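Local coordinates for (S)-2-haloacid dehalogenase IVA (Burkholderia cepacia, PDB 2NO4) that catalyses the hydrolytic dehalogenation of short-chain (S)-2-haloalkanoic acids to (R)-2-hydroxyalkanoic acids, with inversion of configuration, at the interface of chains A and B. Sequence-based numbering; all coordinates share one arbitrary frame. Chains: chain A/B, (S)-2-haloacid dehalogenase IVA.

Contact 1: the interface of chains A and B. Residues chain A 59, 62-63, 161-163, 189; chain B 59-60, 63-64.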
# COMPACT_ATOMS: atom_id res chain seq x y z
N TRP A 59 -3.04 -0.28 5.39
CA TRP A 59 -2.98 1.16 5.09
C TRP A 59 -4.32 1.71 4.63
O TRP A 59 -4.80 2.71 5.17
CB TRP A 59 -1.91 1.50 4.06
CG TRP A 59 -0.52 1.08 4.48
CD1 TRP A 59 0.02 1.16 5.74
CD2 TRP A 59 0.49 0.47 3.66
NE1 TRP A 59 1.30 0.67 5.75
CE2 TRP A 59 1.62 0.24 4.48
CE3 TRP A 59 0.54 0.11 2.29
CZ2 TRP A 59 2.80 -0.36 3.98
CZ3 TRP A 59 1.71 -0.48 1.80
CH2 TRP A 59 2.82 -0.71 2.64
N THR A 62 -7.12 1.79 7.26
CA THR A 62 -6.95 2.87 8.24
C THR A 62 -7.42 4.22 7.65
O THR A 62 -8.16 4.96 8.29
CB THR A 62 -5.49 2.98 8.70
OG1 THR A 62 -5.13 1.77 9.34
CG2 THR A 62 -5.31 4.13 9.79
N LEU A 63 -7.00 4.48 6.42
CA LEU A 63 -7.41 5.70 5.70
C LEU A 63 -8.92 5.83 5.54
O LEU A 63 -9.47 6.92 5.60
CB LEU A 63 -6.70 5.72 4.34
CG LEU A 63 -5.20 6.09 4.40
CD1 LEU A 63 -4.56 5.85 3.04
CD2 LEU A 63 -5.02 7.57 4.83
N LYS A 161 0.14 1.31 11.73
CA LYS A 161 1.32 2.08 11.21
C LYS A 161 1.06 2.49 9.75
O LYS A 161 0.41 1.74 9.01
CB LYS A 161 2.58 1.19 11.24
CG LYS A 161 3.07 0.78 12.64
CD LYS A 161 3.95 -0.47 12.52
CE LYS A 161 4.81 -0.66 13.74
NZ LYS A 161 5.82 -1.75 13.47
N PRO A 162 1.63 3.64 9.29
CA PRO A 162 2.48 4.57 10.05
C PRO A 162 1.75 5.78 10.67
O PRO A 162 2.35 6.86 10.77
CB PRO A 162 3.48 5.03 9.00
CG PRO A 162 2.68 5.09 7.73
CD PRO A 162 1.57 4.01 7.87
N ASP A 163 0.48 5.64 11.03
CA ASP A 163 -0.20 6.73 11.75
C ASP A 163 0.63 7.09 13.01
O ASP A 163 0.99 6.16 13.76
CB ASP A 163 -1.62 6.32 12.13
CG ASP A 163 -2.45 7.47 12.73
OD1 ASP A 163 -2.18 7.93 13.87
OD2 ASP A 163 -3.40 7.91 12.08
N TRP A 189 8.73 1.95 5.07
CA TRP A 189 7.52 2.70 5.49
C TRP A 189 7.39 2.91 7.02
O TRP A 189 6.94 3.97 7.47
CB TRP A 189 6.22 2.09 4.91
CG TRP A 189 6.06 0.62 5.16
CD1 TRP A 189 6.48 -0.41 4.35
CD2 TRP A 189 5.51 0.01 6.34
NE1 TRP A 189 6.21 -1.63 4.95
CE2 TRP A 189 5.59 -1.41 6.16
CE3 TRP A 189 4.90 0.51 7.50
CZ2 TRP A 189 5.11 -2.33 7.12
CZ3 TRP A 189 4.41 -0.43 8.48
CH2 TRP A 189 4.53 -1.82 8.27
N TRP B 59 -0.55 6.09 0.19
CA TRP B 59 -1.23 5.70 1.41
C TRP B 59 -0.40 6.04 2.66
O TRP B 59 -0.92 6.63 3.59
CB TRP B 59 -1.61 4.22 1.37
CG TRP B 59 -2.45 3.84 0.17
CD1 TRP B 59 -3.47 4.57 -0.40
CD2 TRP B 59 -2.34 2.64 -0.60
NE1 TRP B 59 -4.01 3.89 -1.47
CE2 TRP B 59 -3.33 2.71 -1.62
CE3 TRP B 59 -1.50 1.50 -0.52
CZ2 TRP B 59 -3.50 1.69 -2.58
CZ3 TRP B 59 -1.66 0.49 -1.48
CH2 TRP B 59 -2.66 0.59 -2.48
N THR B 60 0.88 5.66 2.68
CA THR B 60 1.65 5.79 3.90
C THR B 60 1.95 7.29 4.21
O THR B 60 1.97 7.67 5.37
CB THR B 60 2.94 4.97 3.86
OG1 THR B 60 3.72 5.43 2.77
CG2 THR B 60 2.60 3.45 3.66
N LEU B 63 -1.01 8.78 5.83
CA LEU B 63 -1.10 8.26 7.22
C LEU B 63 -0.09 8.89 8.15
O LEU B 63 -0.40 9.12 9.31
CB LEU B 63 -0.95 6.73 7.24
CG LEU B 63 -2.18 5.95 6.74
CD1 LEU B 63 -1.88 4.48 6.56
CD2 LEU B 63 -3.39 6.19 7.69
N MET B 64 1.12 9.16 7.66
CA MET B 64 2.13 9.79 8.50
C MET B 64 2.20 11.33 8.32
O MET B 64 3.11 11.98 8.84
CB MET B 64 3.51 9.15 8.32
CG MET B 64 4.23 9.48 6.99
SD MET B 64 5.86 8.73 6.79
CE MET B 64 5.49 7.06 6.19
O HOH W 1 -3.00 9.45 9.90

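Contact 2: the interface of chains A and B. Residues chain A 80, 83-84; chain B 210-211.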
# COMPACT_ATOMS: atom_id res chain seq x y z
N PHE A 80 -6.89 -13.83 -1.43
CA PHE A 80 -6.79 -13.07 -2.66
C PHE A 80 -5.62 -13.57 -3.54
O PHE A 80 -5.80 -13.73 -4.76
CB PHE A 80 -6.59 -11.57 -2.38
CG PHE A 80 -6.40 -10.76 -3.63
CD1 PHE A 80 -7.51 -10.40 -4.40
CD2 PHE A 80 -5.12 -10.38 -4.06
CE1 PHE A 80 -7.36 -9.65 -5.59
CE2 PHE A 80 -4.95 -9.67 -5.25
CZ PHE A 80 -6.09 -9.29 -6.02
N ARG A 83 -6.30 -17.11 -4.96
CA ARG A 83 -7.28 -16.95 -6.05
C ARG A 83 -6.64 -16.39 -7.30
O ARG A 83 -6.89 -16.90 -8.40
CB ARG A 83 -8.47 -16.10 -5.61
CG ARG A 83 -9.45 -16.87 -4.74
CD ARG A 83 -10.47 -15.90 -4.22
NE ARG A 83 -11.43 -16.53 -3.34
CZ ARG A 83 -12.34 -15.87 -2.63
NH1 ARG A 83 -12.41 -14.53 -2.66
NH2 ARG A 83 -13.17 -16.55 -1.88
N THR A 84 -5.79 -15.38 -7.12
CA THR A 84 -5.05 -14.74 -8.21
C THR A 84 -4.21 -15.76 -9.01
O THR A 84 -4.17 -15.69 -10.24
CB THR A 84 -4.16 -13.57 -7.67
OG1 THR A 84 -5.01 -12.53 -7.15
CG2 THR A 84 -3.26 -12.96 -8.76
N PRO B 210 -10.00 -11.38 -8.46
CA PRO B 210 -10.82 -11.76 -7.33
C PRO B 210 -11.36 -10.52 -6.59
O PRO B 210 -10.78 -9.40 -6.72
CB PRO B 210 -9.83 -12.58 -6.44
CG PRO B 210 -8.79 -13.02 -7.38
CD PRO B 210 -8.61 -11.84 -8.28
N PRO B 211 -12.49 -10.69 -5.87
CA PRO B 211 -13.13 -9.58 -5.14
C PRO B 211 -12.27 -9.18 -3.90
O PRO B 211 -11.53 -10.03 -3.34
CB PRO B 211 -14.49 -10.18 -4.72
CG PRO B 211 -14.18 -11.67 -4.57
CD PRO B 211 -13.23 -11.97 -5.73
O HOH W 2 -10.47 -12.45 -2.84

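Contact 3: the interface of chains A and B. Residues chain A 189, 210-213; chain B 53, 56-57, 80.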
# COMPACT_ATOMS: atom_id res chain seq x y z
N TRP A 189 8.73 1.95 5.07
CA TRP A 189 7.52 2.70 5.49
C TRP A 189 7.39 2.91 7.02
O TRP A 189 6.94 3.97 7.47
CB TRP A 189 6.22 2.09 4.91
CG TRP A 189 6.06 0.62 5.16
CD1 TRP A 189 6.48 -0.41 4.35
CD2 TRP A 189 5.51 0.01 6.34
NE1 TRP A 189 6.21 -1.63 4.95
CE2 TRP A 189 5.59 -1.41 6.16
CE3 TRP A 189 4.90 0.51 7.50
CZ2 TRP A 189 5.11 -2.33 7.12
CZ3 TRP A 189 4.41 -0.43 8.48
CH2 TRP A 189 4.53 -1.82 8.27
N PRO A 210 17.29 -0.39 -2.05
CA PRO A 210 17.49 1.06 -2.19
C PRO A 210 16.77 1.86 -1.08
O PRO A 210 15.82 1.31 -0.43
CB PRO A 210 16.90 1.37 -3.56
CG PRO A 210 16.89 0.04 -4.31
CD PRO A 210 16.60 -0.97 -3.22
N PRO A 211 17.21 3.13 -0.84
CA PRO A 211 16.56 3.95 0.19
C PRO A 211 15.15 4.43 -0.25
O PRO A 211 14.86 4.55 -1.45
CB PRO A 211 17.51 5.16 0.34
CG PRO A 211 18.15 5.30 -1.04
CD PRO A 211 18.31 3.85 -1.53
N GLU A 212 14.31 4.70 0.73
CA GLU A 212 12.98 5.24 0.50
C GLU A 212 12.69 6.18 1.64
O GLU A 212 13.41 6.16 2.64
CB GLU A 212 11.96 4.11 0.54
CG GLU A 212 12.11 3.12 -0.58
CD GLU A 212 11.04 2.04 -0.48
OE1 GLU A 212 9.98 2.28 -1.07
OE2 GLU A 212 11.25 1.01 0.20
N TYR A 213 11.62 6.97 1.51
CA TYR A 213 11.15 7.85 2.60
C TYR A 213 12.26 8.75 3.16
O TYR A 213 12.42 8.84 4.36
CB TYR A 213 10.45 7.05 3.75
CG TYR A 213 9.29 6.24 3.24
CD1 TYR A 213 9.44 4.90 2.92
CD2 TYR A 213 8.03 6.84 3.05
CE1 TYR A 213 8.36 4.15 2.45
CE2 TYR A 213 6.95 6.10 2.57
CZ TYR A 213 7.13 4.76 2.27
OH TYR A 213 6.06 4.03 1.81
N ARG B 53 4.62 0.69 -5.49
CA ARG B 53 5.28 1.66 -4.62
C ARG B 53 4.62 3.05 -4.74
O ARG B 53 4.52 3.76 -3.75
CB ARG B 53 6.78 1.82 -4.91
CG ARG B 53 7.66 0.85 -4.17
CD ARG B 53 7.32 0.75 -2.65
NE ARG B 53 8.43 0.19 -1.87
CZ ARG B 53 8.66 -1.12 -1.70
NH1 ARG B 53 9.70 -1.51 -0.98
NH2 ARG B 53 7.90 -2.06 -2.27
N GLU B 56 1.66 2.61 -2.63
CA GLU B 56 2.15 2.58 -1.24
C GLU B 56 2.47 3.99 -0.72
O GLU B 56 2.04 4.34 0.39
CB GLU B 56 3.42 1.74 -1.09
CG GLU B 56 4.10 1.98 0.27
CD GLU B 56 5.31 1.08 0.51
OE1 GLU B 56 5.32 -0.07 0.05
OE2 GLU B 56 6.27 1.52 1.18
N TYR B 57 3.29 4.74 -1.47
CA TYR B 57 3.70 6.10 -1.07
C TYR B 57 2.51 7.00 -0.83
O TYR B 57 2.54 7.80 0.08
CB TYR B 57 4.67 6.77 -2.07
CG TYR B 57 5.99 6.05 -2.21
CD1 TYR B 57 6.43 5.14 -1.23
CD2 TYR B 57 6.77 6.23 -3.36
CE1 TYR B 57 7.69 4.44 -1.41
CE2 TYR B 57 8.03 5.56 -3.54
CZ TYR B 57 8.47 4.69 -2.58
OH TYR B 57 9.70 4.08 -2.80
N PHE B 80 13.10 4.12 -7.31
CA PHE B 80 13.21 2.94 -6.46
C PHE B 80 13.16 1.63 -7.25
O PHE B 80 13.95 0.72 -6.98
CB PHE B 80 12.14 2.95 -5.36
CG PHE B 80 12.18 1.74 -4.51
CD1 PHE B 80 13.11 1.64 -3.46
CD2 PHE B 80 11.33 0.65 -4.79
CE1 PHE B 80 13.17 0.47 -2.67
CE2 PHE B 80 11.39 -0.51 -4.00
CZ PHE B 80 12.30 -0.59 -2.94
O HOH W 3 8.82 0.44 1.84

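Contact 1: the interface of chains A and B
Helix 43-63 of each chain meets its copy here, with A:Trp59 and A:Leu63 packed against B:Trp59, B:Thr60 and B:Leu63. The loop of A:Pro162 and A:Asp163 closes one side. The deposited assembly is a two-fold dimer, and this patch lies at its middle. The contact is apolar, and within this patch no nitrogen or oxygen bonds directly across. The methyl CG2 of B:Thr60 sits over the centre of the A:Trp59 indole face, 3.5 Å from CE2, as a CH-pi contact. It gets there because CG2 lies anti to the carbonyl carbon of B:Thr60, which leaves OG1 between N and C (chi1 60°). The two tryptophan side chains cross at about a right angle, with A:Trp59 CE3 3.7 Å from B:Trp59 CE3. At the edge of the A:Trp59 indole, in its plane, lie the carbonyl O of A:Lys161 and NE1 of A:Trp189. B:Leu63 fills the centre with both branches. B:Leu63 CD2 meets A:Thr62 CG2 at 3.5 Å and A:Leu63 CD2 at 3.6 Å. B:Leu63 CD1 reaches A:Pro162 CD at 3.7 Å. A:Pro162 follows a cis peptide bond next to A:Lys161, a residue thought to matter for catalysis. The partner therefore appears to pack beside a loop of the active site. B:Met64 bends at chi3 and brings its methyl CE to CG of A:Pro162. Water 1 links the chains, 2.7 Å from the carboxylate OD2 of A:Asp163 and 2.7 Å from the carbonyl O of B:Leu63.

Contact 2: the interface of chains A and B
A:Phe80 has CG anti to its backbone N (chi1 177°), and A:Arg83 has CG anti to its carbonyl carbon (chi1 -77°). These two settings bring the phenyl ring and the arginine stem against the ring of B:Pro210. B:Pro210 CG touches CB of A:Arg83 at 3.6 Å, and the two side chains run antiparallel, alongside each other. On the phenyl side, CE1 of A:Phe80 lies 3.7 Å from CD of B:Pro210. The carbonyl O of B:Pro210 sits at the edge of the phenyl ring, in its plane, 3.6 Å from A:Phe80 CE1. The hydroxyl OG1 of A:Thr84 lies over one face of the phenyl ring, toward the rim, and also touches B:Pro210. A:Thr84 OG1 donates to the carbonyl O of A:Phe80 at 2.8 Å, from above the carbonyl plane, which ties it back to its own helix. The arginine chain stays extended from CG to NE and carries NH1 to B:Pro211. No direct polar bond crosses here. Water 2 bridges the chains instead, 2.9 Å from A:Arg83 NH1 by a bent bond (134° at H) and 2.7 Å from the carbonyl O of B:Pro211. The site pairs the C-terminal end of helix 70-84 with the Pro-Pro loop that follows strand 200-204 of the partner.

Contact 3: the interface of chains A and B
The carboxylate of A:Glu212 reaches into chain B and is gripped by B:Arg53 and B:Tyr57. Here loop 210-213 of chain A packs on helices 43-63 and 70-84 of chain B. B:Arg53 binds the carboxylate side-on with two nitrogens in a salt bridge. B:Arg53 NE donates to A:Glu212 OE1 at 2.7 Å (162° at H), and B:Arg53 NH1 donates to A:Glu212 OE2 at 3.2 Å. Both oxygens are met syn, the nitrogens tilted from the carboxylate plane. A:Glu212 OE1 also accepts from the phenol OH of B:Tyr57 at 2.5 Å, through its anti lone pair. The arginine and phenol donors on OE1 may favour a charged carboxylate. The ring of B:Phe80 stacks against the same carboxylate, with planes 22° apart and CD over the ring face toward the rim. A:Tyr213 OH donates to the anti lone pair of B:Glu56 OE2 at 2.6 Å. The tyrosine ring and that carboxylate are nearly coplanar. The CD1 edge of B:Tyr57 points at the face of A:Tyr213, the ring centroids 5.2 Å apart. Further out, B:Glu56 has CG anti to its backbone N (chi1 167°) and an extended chain, which carries OE2 across to chain A. A same-chain salt bridge joins B:Arg53 NE to B:Glu56 OE1 at 3.7 Å. B:Phe80 CE2 lies over one face of the B:Arg53 guanidinium. Water 3 joins the two acids, 3.0 Å from A:Glu212 OE2 and 2.8 Å from B:Glu56 OE2.

The three contacts belong to one two-fold interface, and each has a twin with the chains exchanged. Contact 1 and contact 3 are neighbours, with C-alpha centres about 13 Å apart. They share A:Trp189 and both use helix 43-63 of chain B. Contact 2 lies about 24 Å from contact 1 and 26 Å from contact 3. It pairs the same elements as part of contact 3, helix 70-84 and the loop at residues 210-211, with the chains reversed. The centre of contact 1 is about 13 Å from the nucleophile A:Asp20. The interface thus lies near the active site; whether it affects catalysis the structure alone does not show.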